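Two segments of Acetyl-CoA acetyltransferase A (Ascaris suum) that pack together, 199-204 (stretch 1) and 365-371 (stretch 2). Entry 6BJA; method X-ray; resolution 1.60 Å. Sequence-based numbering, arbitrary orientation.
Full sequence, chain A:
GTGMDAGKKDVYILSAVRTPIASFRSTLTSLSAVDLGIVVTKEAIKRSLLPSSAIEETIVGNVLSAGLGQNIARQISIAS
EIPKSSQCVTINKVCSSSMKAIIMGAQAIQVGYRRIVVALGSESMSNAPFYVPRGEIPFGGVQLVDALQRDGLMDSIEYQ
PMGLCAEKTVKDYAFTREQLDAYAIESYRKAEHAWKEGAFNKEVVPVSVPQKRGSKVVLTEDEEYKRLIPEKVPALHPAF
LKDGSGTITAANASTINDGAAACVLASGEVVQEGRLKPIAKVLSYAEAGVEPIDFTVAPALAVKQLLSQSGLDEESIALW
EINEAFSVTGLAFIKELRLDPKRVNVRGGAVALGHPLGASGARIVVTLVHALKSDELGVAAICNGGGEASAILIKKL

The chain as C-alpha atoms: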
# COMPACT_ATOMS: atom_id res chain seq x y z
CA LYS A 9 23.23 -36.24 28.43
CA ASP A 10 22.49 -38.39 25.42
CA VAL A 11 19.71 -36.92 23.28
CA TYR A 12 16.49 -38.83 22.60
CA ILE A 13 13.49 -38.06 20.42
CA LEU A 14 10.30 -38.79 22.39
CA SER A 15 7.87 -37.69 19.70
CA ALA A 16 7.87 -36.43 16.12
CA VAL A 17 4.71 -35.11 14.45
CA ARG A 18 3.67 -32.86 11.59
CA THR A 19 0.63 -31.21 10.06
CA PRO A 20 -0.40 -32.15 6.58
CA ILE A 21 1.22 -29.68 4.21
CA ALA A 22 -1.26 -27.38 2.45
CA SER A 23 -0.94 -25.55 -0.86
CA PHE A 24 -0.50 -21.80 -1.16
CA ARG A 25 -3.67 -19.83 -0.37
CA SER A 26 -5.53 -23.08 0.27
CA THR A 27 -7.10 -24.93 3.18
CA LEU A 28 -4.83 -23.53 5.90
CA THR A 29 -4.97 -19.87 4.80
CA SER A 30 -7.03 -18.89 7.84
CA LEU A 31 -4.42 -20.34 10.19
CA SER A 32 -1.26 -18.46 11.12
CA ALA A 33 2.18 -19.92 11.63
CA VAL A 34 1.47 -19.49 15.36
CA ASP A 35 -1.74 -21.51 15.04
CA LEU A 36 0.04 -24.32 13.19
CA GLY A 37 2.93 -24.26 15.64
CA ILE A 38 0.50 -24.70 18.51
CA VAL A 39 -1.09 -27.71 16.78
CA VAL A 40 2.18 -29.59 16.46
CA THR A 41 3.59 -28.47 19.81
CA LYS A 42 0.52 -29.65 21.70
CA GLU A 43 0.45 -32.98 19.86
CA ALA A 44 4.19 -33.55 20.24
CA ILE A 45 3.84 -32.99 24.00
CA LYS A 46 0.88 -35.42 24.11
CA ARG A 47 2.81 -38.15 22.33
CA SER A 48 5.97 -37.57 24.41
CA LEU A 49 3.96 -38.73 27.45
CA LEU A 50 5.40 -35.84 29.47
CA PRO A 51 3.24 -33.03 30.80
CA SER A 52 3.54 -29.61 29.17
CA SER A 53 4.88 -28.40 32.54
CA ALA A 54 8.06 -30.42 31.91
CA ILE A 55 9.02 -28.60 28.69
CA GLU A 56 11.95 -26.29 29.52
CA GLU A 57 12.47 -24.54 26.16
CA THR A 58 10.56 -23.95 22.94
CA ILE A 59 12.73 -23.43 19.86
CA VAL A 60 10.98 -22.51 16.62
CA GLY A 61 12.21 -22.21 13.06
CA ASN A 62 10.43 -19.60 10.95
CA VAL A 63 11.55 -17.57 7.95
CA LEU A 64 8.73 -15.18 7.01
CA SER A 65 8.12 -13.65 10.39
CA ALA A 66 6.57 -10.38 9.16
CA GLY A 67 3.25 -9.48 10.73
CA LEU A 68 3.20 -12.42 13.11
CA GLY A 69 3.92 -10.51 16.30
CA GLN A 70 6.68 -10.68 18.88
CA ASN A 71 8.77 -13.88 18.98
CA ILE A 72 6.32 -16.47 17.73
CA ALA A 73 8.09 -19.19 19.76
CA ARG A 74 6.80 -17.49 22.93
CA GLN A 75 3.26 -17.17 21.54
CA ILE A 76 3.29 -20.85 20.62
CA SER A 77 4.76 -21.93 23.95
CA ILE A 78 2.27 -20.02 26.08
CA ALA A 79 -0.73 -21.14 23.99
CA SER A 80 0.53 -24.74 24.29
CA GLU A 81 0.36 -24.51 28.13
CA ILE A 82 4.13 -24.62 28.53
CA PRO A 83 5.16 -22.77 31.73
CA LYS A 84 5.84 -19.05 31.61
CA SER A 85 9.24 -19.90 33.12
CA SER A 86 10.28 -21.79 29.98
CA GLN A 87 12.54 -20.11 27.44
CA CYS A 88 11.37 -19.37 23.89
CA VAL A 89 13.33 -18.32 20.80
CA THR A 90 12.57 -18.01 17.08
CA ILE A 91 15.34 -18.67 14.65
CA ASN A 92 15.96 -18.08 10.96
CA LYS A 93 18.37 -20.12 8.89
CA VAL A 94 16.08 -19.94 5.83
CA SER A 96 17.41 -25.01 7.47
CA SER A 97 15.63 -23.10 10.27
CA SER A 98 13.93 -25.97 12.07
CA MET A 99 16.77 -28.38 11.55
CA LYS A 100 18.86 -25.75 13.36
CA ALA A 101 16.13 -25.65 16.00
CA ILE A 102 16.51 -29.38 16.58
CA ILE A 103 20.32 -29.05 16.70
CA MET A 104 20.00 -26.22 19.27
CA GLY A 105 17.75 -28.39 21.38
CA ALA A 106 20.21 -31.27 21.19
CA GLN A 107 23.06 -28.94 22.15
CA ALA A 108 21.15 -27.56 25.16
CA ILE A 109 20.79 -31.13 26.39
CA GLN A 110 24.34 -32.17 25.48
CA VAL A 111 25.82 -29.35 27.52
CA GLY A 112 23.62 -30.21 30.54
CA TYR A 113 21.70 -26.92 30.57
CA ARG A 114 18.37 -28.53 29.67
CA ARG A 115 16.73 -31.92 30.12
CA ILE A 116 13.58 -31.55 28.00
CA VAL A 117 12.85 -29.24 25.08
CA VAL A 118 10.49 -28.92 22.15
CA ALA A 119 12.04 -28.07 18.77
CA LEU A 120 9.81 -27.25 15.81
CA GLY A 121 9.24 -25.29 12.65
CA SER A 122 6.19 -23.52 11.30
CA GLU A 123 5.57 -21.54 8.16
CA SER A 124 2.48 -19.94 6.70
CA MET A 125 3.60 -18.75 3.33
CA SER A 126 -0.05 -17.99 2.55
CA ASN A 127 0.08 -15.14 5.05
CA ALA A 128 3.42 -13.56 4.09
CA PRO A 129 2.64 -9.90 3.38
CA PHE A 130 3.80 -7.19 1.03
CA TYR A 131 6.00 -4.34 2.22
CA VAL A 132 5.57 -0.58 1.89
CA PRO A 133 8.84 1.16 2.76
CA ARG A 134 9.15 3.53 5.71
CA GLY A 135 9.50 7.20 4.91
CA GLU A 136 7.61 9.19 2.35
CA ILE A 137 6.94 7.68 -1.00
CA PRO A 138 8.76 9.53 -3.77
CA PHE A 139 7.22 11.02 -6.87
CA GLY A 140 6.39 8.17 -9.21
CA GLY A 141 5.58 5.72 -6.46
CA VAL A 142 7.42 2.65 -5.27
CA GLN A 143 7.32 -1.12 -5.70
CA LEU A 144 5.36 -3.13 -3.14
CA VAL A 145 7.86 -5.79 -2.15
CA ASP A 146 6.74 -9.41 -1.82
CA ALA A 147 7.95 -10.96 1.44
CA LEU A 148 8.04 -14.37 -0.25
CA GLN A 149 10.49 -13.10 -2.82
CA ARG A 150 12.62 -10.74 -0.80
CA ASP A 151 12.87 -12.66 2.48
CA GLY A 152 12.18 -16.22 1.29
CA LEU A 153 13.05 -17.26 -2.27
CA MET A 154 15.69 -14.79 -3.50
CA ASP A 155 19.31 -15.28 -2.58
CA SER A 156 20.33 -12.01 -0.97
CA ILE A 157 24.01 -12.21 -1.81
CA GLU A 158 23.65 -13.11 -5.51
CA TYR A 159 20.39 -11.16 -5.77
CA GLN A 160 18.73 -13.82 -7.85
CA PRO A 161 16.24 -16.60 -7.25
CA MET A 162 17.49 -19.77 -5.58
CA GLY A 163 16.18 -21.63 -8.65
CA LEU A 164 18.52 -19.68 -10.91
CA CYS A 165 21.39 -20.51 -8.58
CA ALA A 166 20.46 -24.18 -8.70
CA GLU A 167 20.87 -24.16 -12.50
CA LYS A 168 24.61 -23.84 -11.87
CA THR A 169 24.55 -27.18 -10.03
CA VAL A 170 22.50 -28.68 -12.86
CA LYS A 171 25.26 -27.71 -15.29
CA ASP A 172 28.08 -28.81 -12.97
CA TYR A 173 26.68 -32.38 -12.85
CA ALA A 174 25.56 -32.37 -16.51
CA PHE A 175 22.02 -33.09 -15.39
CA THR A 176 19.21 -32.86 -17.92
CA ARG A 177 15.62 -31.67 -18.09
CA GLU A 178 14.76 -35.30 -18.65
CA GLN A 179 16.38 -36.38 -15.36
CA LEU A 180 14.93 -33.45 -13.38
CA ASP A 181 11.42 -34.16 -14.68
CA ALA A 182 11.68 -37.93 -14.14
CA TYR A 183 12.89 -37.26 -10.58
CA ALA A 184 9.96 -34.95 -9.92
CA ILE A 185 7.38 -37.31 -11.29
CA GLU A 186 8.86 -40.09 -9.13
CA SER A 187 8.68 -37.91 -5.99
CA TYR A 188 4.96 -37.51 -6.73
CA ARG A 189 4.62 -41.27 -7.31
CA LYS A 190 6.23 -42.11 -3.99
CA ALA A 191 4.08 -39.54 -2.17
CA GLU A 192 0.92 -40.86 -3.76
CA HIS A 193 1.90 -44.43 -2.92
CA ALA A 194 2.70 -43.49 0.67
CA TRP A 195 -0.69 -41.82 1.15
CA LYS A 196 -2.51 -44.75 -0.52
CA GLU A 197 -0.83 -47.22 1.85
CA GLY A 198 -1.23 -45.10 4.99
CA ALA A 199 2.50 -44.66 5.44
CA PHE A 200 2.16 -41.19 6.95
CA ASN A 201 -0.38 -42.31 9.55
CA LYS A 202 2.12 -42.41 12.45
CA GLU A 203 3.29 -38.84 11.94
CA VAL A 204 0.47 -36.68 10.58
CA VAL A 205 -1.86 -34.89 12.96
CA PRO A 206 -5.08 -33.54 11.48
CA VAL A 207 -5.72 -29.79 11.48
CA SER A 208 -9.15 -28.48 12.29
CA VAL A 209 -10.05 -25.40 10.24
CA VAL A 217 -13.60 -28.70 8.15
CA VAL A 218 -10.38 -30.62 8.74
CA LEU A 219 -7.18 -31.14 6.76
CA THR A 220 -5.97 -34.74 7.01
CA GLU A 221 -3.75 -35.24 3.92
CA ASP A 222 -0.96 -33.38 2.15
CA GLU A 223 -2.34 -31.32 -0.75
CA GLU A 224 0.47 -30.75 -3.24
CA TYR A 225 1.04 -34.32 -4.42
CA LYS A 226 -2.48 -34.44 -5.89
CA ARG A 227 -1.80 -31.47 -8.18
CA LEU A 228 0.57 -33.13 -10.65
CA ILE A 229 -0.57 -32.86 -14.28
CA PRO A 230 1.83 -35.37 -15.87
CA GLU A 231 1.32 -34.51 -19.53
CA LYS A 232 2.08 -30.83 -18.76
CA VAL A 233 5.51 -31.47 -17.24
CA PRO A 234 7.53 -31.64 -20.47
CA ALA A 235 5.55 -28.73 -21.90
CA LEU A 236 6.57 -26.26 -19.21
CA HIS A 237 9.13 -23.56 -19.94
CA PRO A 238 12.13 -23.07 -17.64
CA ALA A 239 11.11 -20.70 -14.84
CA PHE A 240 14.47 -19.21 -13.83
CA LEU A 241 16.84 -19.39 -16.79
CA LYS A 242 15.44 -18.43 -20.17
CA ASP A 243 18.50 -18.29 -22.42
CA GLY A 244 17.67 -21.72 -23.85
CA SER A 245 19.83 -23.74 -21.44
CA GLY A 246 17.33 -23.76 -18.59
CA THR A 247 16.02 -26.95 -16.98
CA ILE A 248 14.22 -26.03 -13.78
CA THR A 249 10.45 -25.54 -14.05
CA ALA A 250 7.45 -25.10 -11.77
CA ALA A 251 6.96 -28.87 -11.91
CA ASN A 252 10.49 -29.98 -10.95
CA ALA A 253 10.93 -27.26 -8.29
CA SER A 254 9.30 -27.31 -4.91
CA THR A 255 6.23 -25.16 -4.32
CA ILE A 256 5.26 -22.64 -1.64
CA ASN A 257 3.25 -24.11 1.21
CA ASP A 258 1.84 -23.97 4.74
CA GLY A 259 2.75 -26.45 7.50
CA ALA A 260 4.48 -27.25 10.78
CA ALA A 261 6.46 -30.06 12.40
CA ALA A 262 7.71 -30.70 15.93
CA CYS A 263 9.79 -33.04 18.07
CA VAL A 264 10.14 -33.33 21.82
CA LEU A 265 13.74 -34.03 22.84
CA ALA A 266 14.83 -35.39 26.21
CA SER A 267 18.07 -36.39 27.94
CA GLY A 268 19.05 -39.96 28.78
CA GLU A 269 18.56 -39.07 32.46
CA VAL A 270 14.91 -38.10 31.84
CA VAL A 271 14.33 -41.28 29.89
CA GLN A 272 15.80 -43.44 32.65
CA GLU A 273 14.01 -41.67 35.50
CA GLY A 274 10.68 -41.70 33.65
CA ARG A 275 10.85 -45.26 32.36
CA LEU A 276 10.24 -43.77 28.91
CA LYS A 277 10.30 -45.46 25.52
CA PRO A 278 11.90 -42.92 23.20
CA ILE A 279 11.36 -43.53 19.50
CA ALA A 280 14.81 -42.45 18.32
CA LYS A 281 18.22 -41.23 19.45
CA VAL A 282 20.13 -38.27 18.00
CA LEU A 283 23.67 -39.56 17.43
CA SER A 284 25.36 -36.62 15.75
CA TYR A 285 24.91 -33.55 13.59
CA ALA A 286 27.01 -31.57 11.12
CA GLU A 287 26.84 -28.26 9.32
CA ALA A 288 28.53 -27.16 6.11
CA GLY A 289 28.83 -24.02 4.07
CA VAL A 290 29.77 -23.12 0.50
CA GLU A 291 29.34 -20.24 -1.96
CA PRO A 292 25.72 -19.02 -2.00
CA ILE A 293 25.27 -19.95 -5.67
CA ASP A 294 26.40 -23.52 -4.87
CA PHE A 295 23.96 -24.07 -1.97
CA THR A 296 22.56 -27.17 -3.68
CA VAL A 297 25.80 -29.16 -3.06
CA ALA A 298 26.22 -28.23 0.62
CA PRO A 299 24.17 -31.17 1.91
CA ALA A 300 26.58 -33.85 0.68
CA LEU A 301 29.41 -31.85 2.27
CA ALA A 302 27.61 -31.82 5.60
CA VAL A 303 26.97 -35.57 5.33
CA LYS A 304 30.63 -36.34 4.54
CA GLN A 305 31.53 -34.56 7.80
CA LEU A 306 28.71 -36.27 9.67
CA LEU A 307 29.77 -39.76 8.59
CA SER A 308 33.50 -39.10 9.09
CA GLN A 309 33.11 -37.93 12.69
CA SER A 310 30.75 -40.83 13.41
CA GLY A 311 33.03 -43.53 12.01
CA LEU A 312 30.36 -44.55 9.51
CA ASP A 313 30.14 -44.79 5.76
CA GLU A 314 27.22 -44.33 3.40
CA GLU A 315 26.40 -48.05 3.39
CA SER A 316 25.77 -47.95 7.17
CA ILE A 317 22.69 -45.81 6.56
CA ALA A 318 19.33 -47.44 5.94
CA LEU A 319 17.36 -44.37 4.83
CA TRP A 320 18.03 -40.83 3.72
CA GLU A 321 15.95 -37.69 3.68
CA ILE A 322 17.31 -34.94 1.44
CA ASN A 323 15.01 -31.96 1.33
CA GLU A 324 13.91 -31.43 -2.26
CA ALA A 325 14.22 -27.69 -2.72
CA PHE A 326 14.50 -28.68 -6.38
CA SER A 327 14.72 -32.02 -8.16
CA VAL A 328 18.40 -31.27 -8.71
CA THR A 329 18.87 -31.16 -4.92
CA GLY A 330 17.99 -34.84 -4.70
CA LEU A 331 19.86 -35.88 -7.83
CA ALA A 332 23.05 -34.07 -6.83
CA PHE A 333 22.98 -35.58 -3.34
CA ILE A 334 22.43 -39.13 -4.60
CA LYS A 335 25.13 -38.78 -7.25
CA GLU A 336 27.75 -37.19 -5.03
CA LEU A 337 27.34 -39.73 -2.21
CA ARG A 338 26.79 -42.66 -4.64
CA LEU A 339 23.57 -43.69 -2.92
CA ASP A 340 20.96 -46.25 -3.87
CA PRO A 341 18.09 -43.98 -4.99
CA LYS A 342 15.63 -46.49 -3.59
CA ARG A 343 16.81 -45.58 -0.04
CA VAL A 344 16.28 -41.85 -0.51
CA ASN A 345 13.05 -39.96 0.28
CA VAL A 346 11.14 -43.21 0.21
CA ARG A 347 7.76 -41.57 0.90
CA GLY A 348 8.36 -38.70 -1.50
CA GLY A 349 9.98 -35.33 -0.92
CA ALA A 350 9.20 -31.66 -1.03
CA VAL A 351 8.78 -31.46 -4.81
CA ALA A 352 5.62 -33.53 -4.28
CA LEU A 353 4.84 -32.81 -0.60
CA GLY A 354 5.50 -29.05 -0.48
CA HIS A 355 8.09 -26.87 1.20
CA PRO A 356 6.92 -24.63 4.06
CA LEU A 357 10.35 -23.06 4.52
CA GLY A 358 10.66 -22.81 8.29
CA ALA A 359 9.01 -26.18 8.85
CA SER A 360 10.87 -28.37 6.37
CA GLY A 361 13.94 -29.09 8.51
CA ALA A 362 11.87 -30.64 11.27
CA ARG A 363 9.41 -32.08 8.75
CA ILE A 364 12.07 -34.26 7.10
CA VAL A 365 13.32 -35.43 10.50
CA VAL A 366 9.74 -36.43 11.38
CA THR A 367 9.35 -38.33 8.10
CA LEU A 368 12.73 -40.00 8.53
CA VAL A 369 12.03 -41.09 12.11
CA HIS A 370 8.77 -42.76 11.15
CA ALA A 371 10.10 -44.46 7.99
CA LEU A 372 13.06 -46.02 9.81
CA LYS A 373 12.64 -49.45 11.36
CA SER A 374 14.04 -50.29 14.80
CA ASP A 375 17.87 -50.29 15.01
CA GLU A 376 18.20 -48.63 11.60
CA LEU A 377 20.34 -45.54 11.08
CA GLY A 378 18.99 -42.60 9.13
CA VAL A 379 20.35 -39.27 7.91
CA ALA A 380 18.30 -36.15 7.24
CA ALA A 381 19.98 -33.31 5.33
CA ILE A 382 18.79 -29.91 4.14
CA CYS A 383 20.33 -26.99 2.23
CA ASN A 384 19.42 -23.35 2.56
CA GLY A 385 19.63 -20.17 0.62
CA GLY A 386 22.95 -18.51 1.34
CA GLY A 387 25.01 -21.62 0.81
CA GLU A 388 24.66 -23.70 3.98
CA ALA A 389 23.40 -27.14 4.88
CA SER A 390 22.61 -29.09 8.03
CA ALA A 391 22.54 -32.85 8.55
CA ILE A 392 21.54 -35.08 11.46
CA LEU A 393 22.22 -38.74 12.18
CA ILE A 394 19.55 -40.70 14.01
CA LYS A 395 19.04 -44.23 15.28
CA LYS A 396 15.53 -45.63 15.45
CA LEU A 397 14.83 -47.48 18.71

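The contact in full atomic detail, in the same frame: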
# COMPACT_ATOMS: atom_id res chain seq x y z
N ALA A 199 1.17 -44.71 4.88
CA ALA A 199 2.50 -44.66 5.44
C ALA A 199 2.81 -43.44 6.28
O ALA A 199 3.77 -43.45 7.04
CB ALA A 199 3.51 -44.76 4.31
N PHE A 200 1.97 -42.41 6.17
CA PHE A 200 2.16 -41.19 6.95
C PHE A 200 1.26 -41.20 8.18
O PHE A 200 1.18 -40.19 8.89
CB PHE A 200 1.87 -39.93 6.10
CG PHE A 200 2.91 -39.63 5.04
CD1 PHE A 200 4.21 -39.39 5.40
CD2 PHE A 200 2.56 -39.58 3.71
CE1 PHE A 200 5.16 -39.09 4.43
CE2 PHE A 200 3.51 -39.27 2.74
CZ PHE A 200 4.80 -39.03 3.13
N ASN A 201 0.60 -42.31 8.46
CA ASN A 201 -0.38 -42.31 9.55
C ASN A 201 0.21 -42.26 10.94
O ASN A 201 -0.52 -41.91 11.89
CB ASN A 201 -1.28 -43.54 9.45
CG ASN A 201 -2.26 -43.43 8.30
OD1 ASN A 201 -2.33 -42.42 7.60
ND2 ASN A 201 -3.02 -44.49 8.08
N LYS A 202 1.50 -42.54 11.11
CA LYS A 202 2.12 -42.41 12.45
C LYS A 202 2.49 -40.98 12.78
O LYS A 202 2.63 -40.64 13.95
CB LYS A 202 3.38 -43.25 12.57
CG LYS A 202 3.11 -44.76 12.42
CD LYS A 202 4.37 -45.59 12.64
CE LYS A 202 5.38 -45.38 11.53
NZ LYS A 202 6.60 -46.27 11.72
N GLU A 203 2.70 -40.16 11.75
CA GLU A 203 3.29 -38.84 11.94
C GLU A 203 2.37 -37.65 11.74
O GLU A 203 2.64 -36.58 12.28
CB GLU A 203 4.49 -38.68 10.99
CG GLU A 203 4.16 -38.44 9.52
CD GLU A 203 5.37 -38.68 8.64
OE1 GLU A 203 5.83 -37.74 7.90
OE2 GLU A 203 5.88 -39.83 8.67
N VAL A 204 1.34 -37.80 10.92
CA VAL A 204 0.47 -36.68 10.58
C VAL A 204 -0.61 -36.48 11.61
O VAL A 204 -1.30 -37.45 12.01
CB VAL A 204 -0.17 -36.85 9.18
CG1 VAL A 204 -1.19 -35.76 8.90
CG2 VAL A 204 0.91 -36.77 8.11
N VAL A 365 12.94 -34.60 9.37
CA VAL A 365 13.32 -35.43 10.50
C VAL A 365 12.13 -36.29 10.96
O VAL A 365 12.29 -37.48 11.26
CB VAL A 365 13.85 -34.59 11.67
CG1 VAL A 365 14.05 -35.44 12.91
CG2 VAL A 365 15.16 -33.90 11.29
N VAL A 366 10.95 -35.68 11.04
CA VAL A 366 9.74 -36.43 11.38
C VAL A 366 9.51 -37.57 10.40
O VAL A 366 9.31 -38.71 10.81
CB VAL A 366 8.50 -35.49 11.43
CG1 VAL A 366 7.22 -36.31 11.55
CG2 VAL A 366 8.63 -34.51 12.58
N THR A 367 9.56 -37.29 9.10
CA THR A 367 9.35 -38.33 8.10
C THR A 367 10.41 -39.42 8.18
O THR A 367 10.09 -40.63 8.08
CB THR A 367 9.30 -37.69 6.72
OG1 THR A 367 8.16 -36.82 6.69
CG2 THR A 367 9.16 -38.73 5.62
N LEU A 368 11.66 -39.03 8.38
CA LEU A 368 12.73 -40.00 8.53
C LEU A 368 12.49 -40.93 9.73
O LEU A 368 12.62 -42.15 9.61
CB LEU A 368 14.09 -39.30 8.68
CG LEU A 368 15.28 -40.22 8.88
CD1 LEU A 368 15.54 -41.05 7.63
CD2 LEU A 368 16.51 -39.43 9.27
N VAL A 369 12.20 -40.33 10.88
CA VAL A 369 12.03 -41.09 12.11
C VAL A 369 10.98 -42.17 11.88
O VAL A 369 11.17 -43.34 12.24
CB VAL A 369 11.63 -40.17 13.28
CG1 VAL A 369 11.03 -40.97 14.45
CG2 VAL A 369 12.84 -39.37 13.74
N HIS A 370 9.87 -41.82 11.24
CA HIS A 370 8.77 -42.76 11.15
C HIS A 370 8.87 -43.74 9.98
O HIS A 370 8.13 -44.71 9.92
CB HIS A 370 7.46 -41.98 11.11
CG HIS A 370 7.11 -41.41 12.44
ND1 HIS A 370 6.88 -42.21 13.54
CD2 HIS A 370 7.03 -40.13 12.86
CE1 HIS A 370 6.64 -41.44 14.58
NE2 HIS A 370 6.71 -40.17 14.20
N ALA A 371 9.82 -43.51 9.08
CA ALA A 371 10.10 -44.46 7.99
C ALA A 371 11.14 -45.51 8.41
O ALA A 371 11.10 -46.66 7.96
CB ALA A 371 10.57 -43.72 6.75
O HOH W 1 7.68 -44.84 14.05
O HOH W 2 7.55 -41.33 7.28

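Residues 365-371 form part of a helix that begins earlier in the chain, and one side of it receives the irregular segment 199-204. The two stretches bury 315 Å² between them, most of it contributed by H370, E203 and K202. The first residue of the helical stretch, V365, lies out of reach of the loop, although its carbonyl accepts the backbone hydrogen bond from V369 N (2.9 Å to V365 O) that helps hold the helical turn.

Contact begins at V366, whose CA-to-CB bond points toward the loop. Its CG1 methyl packs at 3.7 Å against CB of E203, so the aliphatic base of this glutamate serves as an apolar surface while its side chain runs across the helix axis to place the carboxylate beside T367.

That carboxylate is received by T367. The threonine hydroxyl donates a hydrogen bond to the glutamate, with T367 OG1 and E203 OE1 2.8 Å apart. The other carboxylate oxygen is engaged through a water, which donates both to E203 OE2 (2.6 Å from the water oxygen) and to the backbone carbonyl T367 O (2.8 Å from the same oxygen). E203 is thus tied to one residue twice, directly through the side chain and indirectly through the main chain. E203 is buried, and these bonds, together with a further one from OE1 elsewhere in the structure, provide polar partners for both of its carboxylate oxygens. The methyl group of T367 has a different neighbor: CG2 lies 4.2 Å from F200 CE1, near the plane of the phenyl ring and at its edge, a loose apolar contact.

L368 points away from the loop and V369 sideways, and neither makes contact, so the next point of engagement comes one turn after V366, at H370. This residue has the largest area covered by the other stretch, and its CA lies 6.8 Å from that of E203, the closest CA approach between the stretches. The imidazole rests against the loop, with K202 O and E203 N over one face and its CD2 3.5 Å from E203 CB. K202 CB approaches the same ring, 3.8 Å from H370 ND1. From there the long lysine side chain reaches the helix backbone, where K202 NZ donates a hydrogen bond to H370 O at 2.8 Å. A second water closes the link between the side chains, accepting from K202 NZ at 2.9 Å and lying 2.8 Å from H370 ND1. H370 NE2 is hydrogen-bonded elsewhere in the structure. A371 makes no contact with the loop.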